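Local coordinates for protein VP1 (PDB 4PCH) that is a polyomavirus major capsid protein that assembles as pentamers, probably building the T=7 icosahedral shell and helping it attach to host cells, at residues Asp51-Pro55 with Gly56-Cys60; Ala95-Met98 with Ala99-Tyr103. All coordinates share one frame; numbering follows the deposited sequence. Where two conformers were deposited one is given.

Two tight local turns of the jelly-roll capsid protein VP1 show how reversals of the chain can serve both a subunit and its pentamer. Contact 1 (51-60) leads from the short strand 52-53 into the loop before strand 62-67; contact 2 (95-103) follows the long strand 79-93. Within one chain they are separate, with centres 23 Å apart and nearest atoms about 14 Å apart. Between chains they come together: L53 of contact 1 packs on A99 of a neighbouring subunit, while A99 and M98 of contact 2 meet S50 and Y47 of another copy, just ahead of its own contact 1. The pair thus belongs to the interface between subunits.

Contact 1. Residues Asp51-Pro55 with Gly56-Cys60; sequences DTLGP and GAALC
G54 turns its carbonyl into the bend that follows strand 52-53 and takes two backbone N-H groups at once, those of A57 and A58. The first bond closes a type II beta turn, G54-P55-G56-A57, with the classic Pro-Gly pair at its corners; the second extends the grip by one residue, as in an alpha turn. The two donors approach differently. A57 N lies 3.1 Å from G54 O and stands 40° above the carbonyl plane, whereas A58 N, at 3.2 Å from the same G54 O, comes almost straight at the oxygen, with a C=O...N angle of 172°. One acceptor thus serves both bonds that close the reversal.

The corner residues explain why the chain can bend here. The ring of P55 holds phi near the value that the first corner of a type II turn needs, and G56 adopts a positive phi (90°), a conformation glycine takes readily and which the second corner calls for. Beyond the turn, A58 directs its methyl back at the incoming strand, and its CB rests 4.2 Å from CD2 of L53. The leucine reaches that methyl with CG set beside its backbone N, anti to the carbonyl carbon.

Outward from this patch, L53 also touches Y47 and L140 and packs on A99 of a neighbouring subunit, while its backbone pairs with K141 and N143, holding strand 52-53 parallel to strand 141-142. K33 NZ bonds P55 O, and G56 bonds the backbone of L45, tying the corner to strand 43-46. At the start of the segment, T52 OG1 donates to D51 OD1 at 2.8 Å, meeting it from above the carboxylate plane.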
loop_
_atom_site.group_PDB
_atom_site.type_symbol
_atom_site.label_atom_id
_atom_site.label_comp_id
_atom_site.label_asym_id
_atom_site.label_seq_id
_atom_site.Cartn_x
_atom_site.Cartn_y
_atom_site.Cartn_z
ATOM N N ASP B 51 -12.281 16.076 27.179
ATOM C CA ASP B 51 -13.459 15.880 26.324
ATOM C C ASP B 51 -13.871 17.103 25.498
ATOM O O ASP B 51 -14.980 17.129 24.988
ATOM C CB ASP B 51 -14.653 15.426 27.164
ATOM C CG ASP B 51 -15.043 16.444 28.241
ATOM O OD1 ASP B 51 -14.410 17.520 28.269
ATOM O OD2 ASP B 51 -15.948 16.167 29.039
ATOM N N THR B 52 -12.985 18.075 25.359
ATOM C CA THR B 52 -13.353 19.391 24.824
ATOM C C THR B 52 -12.376 19.873 23.803
ATOM O O THR B 52 -11.166 19.918 24.066
ATOM C CB THR B 52 -13.437 20.414 25.984
ATOM O OG1 THR B 52 -14.438 19.995 26.914
ATOM C CG2 THR B 52 -13.828 21.779 25.474
ATOM N N LEU B 53 -12.880 20.199 22.606
ATOM C CA LEU B 53 -12.098 20.873 21.590
ATOM C C LEU B 53 -11.933 22.342 21.935
ATOM O O LEU B 53 -12.908 23.040 22.091
ATOM C CB LEU B 53 -12.763 20.778 20.201
ATOM C CG LEU B 53 -12.506 19.473 19.473
ATOM C CD1 LEU B 53 -13.122 18.309 20.232
ATOM C CD2 LEU B 53 -13.079 19.596 18.062
ATOM N N GLY B 54 -10.692 22.794 22.020
ATOM C CA GLY B 54 -10.407 24.185 22.379
ATOM C C GLY B 54 -9.810 24.947 21.216
ATOM O O GLY B 54 -9.075 24.400 20.428
ATOM N N PRO B 55 -10.108 26.238 21.109
ATOM C CA PRO B 55 -9.557 27.006 20.021
ATOM C C PRO B 55 -8.029 27.145 20.199
ATOM O O PRO B 55 -7.533 27.313 21.316
ATOM C CB PRO B 55 -10.279 28.352 20.148
ATOM C CG PRO B 55 -10.595 28.465 21.582
ATOM C CD PRO B 55 -10.706 27.093 22.155
ATOM N N GLY B 56 -7.315 27.084 19.091
ATOM C CA GLY B 56 -5.857 27.049 19.133
ATOM C C GLY B 56 -5.295 25.640 19.207
ATOM O O GLY B 56 -4.132 25.438 18.890
ATOM N N ALA B 57 -6.100 24.691 19.666
ATOM C CA ALA B 57 -5.696 23.292 19.797
ATOM C C ALA B 57 -6.231 22.409 18.670
ATOM O O ALA B 57 -5.545 21.481 18.209
ATOM C CB ALA B 57 -6.193 22.766 21.138
ATOM N N ALA B 58 -7.466 22.670 18.260
ATOM C CA ALA B 58 -8.133 21.898 17.217
ATOM C C ALA B 58 -7.842 22.452 15.831
ATOM O O ALA B 58 -8.009 23.658 15.598
ATOM C CB ALA B 58 -9.632 21.907 17.464
ATOM N N LEU B 59 -7.446 21.590 14.905
ATOM C CA LEU B 59 -7.180 22.037 13.527
ATOM C C LEU B 59 -8.481 22.408 12.825
ATOM O O LEU B 59 -9.461 21.647 12.860
ATOM C CB LEU B 59 -6.432 20.983 12.700
ATOM C CG LEU B 59 -5.946 21.450 11.318
ATOM C CD1 LEU B 59 -4.894 22.546 11.449
ATOM C CD2 LEU B 59 -5.433 20.271 10.518
ATOM N N CYS B 60 -8.484 23.583 12.172
ATOM C CA CYS B 60 -9.629 24.014 11.394
ATOM C C CYS B 60 -9.324 24.027 9.910
ATOM O O CYS B 60 -8.174 24.032 9.520
ATOM C CB CYS B 60 -10.095 25.401 11.850
ATOM S SG CYS B 60 -10.751 25.468 13.525
#

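Contact 2. Residues Ala95-Met98 with Ala99-Tyr103; sequences APQM and ASSGY
Q97 and S100 meet through side chains across a type I beta turn, M98-A99-S100-S101, in the loop between strands 79-93 and 103-104. S101 N closes the turn on M98 O at 3.0 Å, nearly straight (170° at the hydrogen). In the tightly packed part, Q97 folds back toward S100 and S101, the last two residues of the turn. A bend at chi2 (-66°) returns the amide to S100, whose hydroxyl meets OE1 from above the amide carbonyl plane, OG to OE1 2.7 Å. Nearer the backbone, Q97 CB packs 3.4 Å from both S100 OG and S101 OG; S101 OG has its main partner in T236 OG1.

The looser part is hydrated, by two separate waters. One accepts from M98 N and, more distantly, S100 N; the other donates to both M98 O and G102 O, 2.6 Å from each. Y47 OH of a neighbouring subunit bonds A99 N.

At the far end of the amide, Q97 NE2 donates to A95 O (2.9 Å) and also bonds Y258 OH. The A95 carbonyl, which can only accept, fixes which end of the buried amide is NE2, and the S100 hydroxyl then donates to OE1.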
loop_
_atom_site.group_PDB
_atom_site.type_symbol
_atom_site.label_atom_id
_atom_site.label_comp_id
_atom_site.label_asym_id
_atom_site.label_seq_id
_atom_site.Cartn_x
_atom_site.Cartn_y
_atom_site.Cartn_z
ATOM N N ALA B 95 8.422 18.607 6.147
ATOM C CA ALA B 95 9.761 18.067 6.344
ATOM C C ALA B 95 9.732 16.945 7.381
ATOM O O ALA B 95 8.847 16.892 8.246
ATOM C CB ALA B 95 10.692 19.160 6.796
ATOM N N PRO B 96 10.701 16.034 7.307
ATOM C CA PRO B 96 10.789 15.037 8.384
ATOM C C PRO B 96 11.016 15.682 9.747
ATOM O O PRO B 96 11.837 16.624 9.862
ATOM C CB PRO B 96 11.999 14.206 7.984
ATOM C CG PRO B 96 12.802 15.112 7.100
ATOM C CD PRO B 96 11.805 15.906 6.347
ATOM N N GLN B 97 10.322 15.164 10.768
ATOM C CA GLN B 97 10.429 15.682 12.117
ATOM C C GLN B 97 11.276 14.748 12.972
ATOM O O GLN B 97 10.911 13.605 13.178
ATOM C CB GLN B 97 9.045 15.811 12.712
ATOM C CG GLN B 97 8.089 16.637 11.885
ATOM C CD GLN B 97 8.491 18.096 11.792
ATOM O OE1 GLN B 97 8.791 18.758 12.813
ATOM N NE2 GLN B 97 8.487 18.625 10.567
ATOM N N MET B 98 12.364 15.271 13.518
ATOM C CA MET B 98 13.335 14.477 14.261
ATOM C C MET B 98 13.510 15.116 15.648
ATOM O O MET B 98 12.679 14.913 16.537
ATOM C CB MET B 98 14.651 14.425 13.467
ATOM C CG MET B 98 14.541 13.836 12.070
ATOM S SD MET B 98 14.559 12.038 12.160
ATOM C CE MET B 98 16.284 11.774 12.505
ATOM N N ALA B 99 14.551 15.927 15.838
ATOM C CA ALA B 99 14.719 16.611 17.156
ATOM C C ALA B 99 13.494 17.436 17.534
ATOM O O ALA B 99 13.200 17.615 18.704
ATOM C CB ALA B 99 15.959 17.500 17.200
ATOM N N SER B 100 12.742 17.891 16.539
ATOM C CA SER B 100 11.600 18.726 16.793
ATOM C C SER B 100 10.459 18.029 17.535
ATOM O O SER B 100 9.574 18.718 18.040
ATOM C CB SER B 100 11.038 19.215 15.468
ATOM O OG SER B 100 10.523 18.123 14.726
ATOM N N SER B 101 10.448 16.696 17.574
ATOM C CA SER B 101 9.268 15.972 18.054
ATOM C C SER B 101 9.497 15.106 19.273
ATOM O O SER B 101 8.618 14.340 19.643
ATOM C CB SER B 101 8.672 15.158 16.923
ATOM O OG SER B 101 8.075 16.029 15.990
ATOM N N GLY B 102 10.643 15.269 19.919
ATOM C CA GLY B 102 10.869 14.651 21.234
ATOM C C GLY B 102 11.342 13.218 21.136
ATOM O O GLY B 102 11.591 12.684 20.039
ATOM N N TYR B 103 11.445 12.559 22.281
ATOM C CA TYR B 103 11.972 11.202 22.306
ATOM C C TYR B 103 11.125 10.313 23.190
ATOM O O TYR B 103 10.439 10.788 24.083
ATOM C CB TYR B 103 13.428 11.188 22.769
ATOM C CG TYR B 103 13.678 11.717 24.143
ATOM C CD1 TYR B 103 13.625 10.876 25.271
ATOM C CD2 TYR B 103 14.035 13.041 24.352
ATOM C CE1 TYR B 103 13.863 11.367 26.531
ATOM C CE2 TYR B 103 14.299 13.531 25.621
ATOM C CZ TYR B 103 14.210 12.694 26.706
ATOM O OH TYR B 103 14.468 13.184 27.963
HETATM O O HOH W 1 13.511 17.856 13.468
HETATM O O HOH W 2 11.066 13.047 17.471
#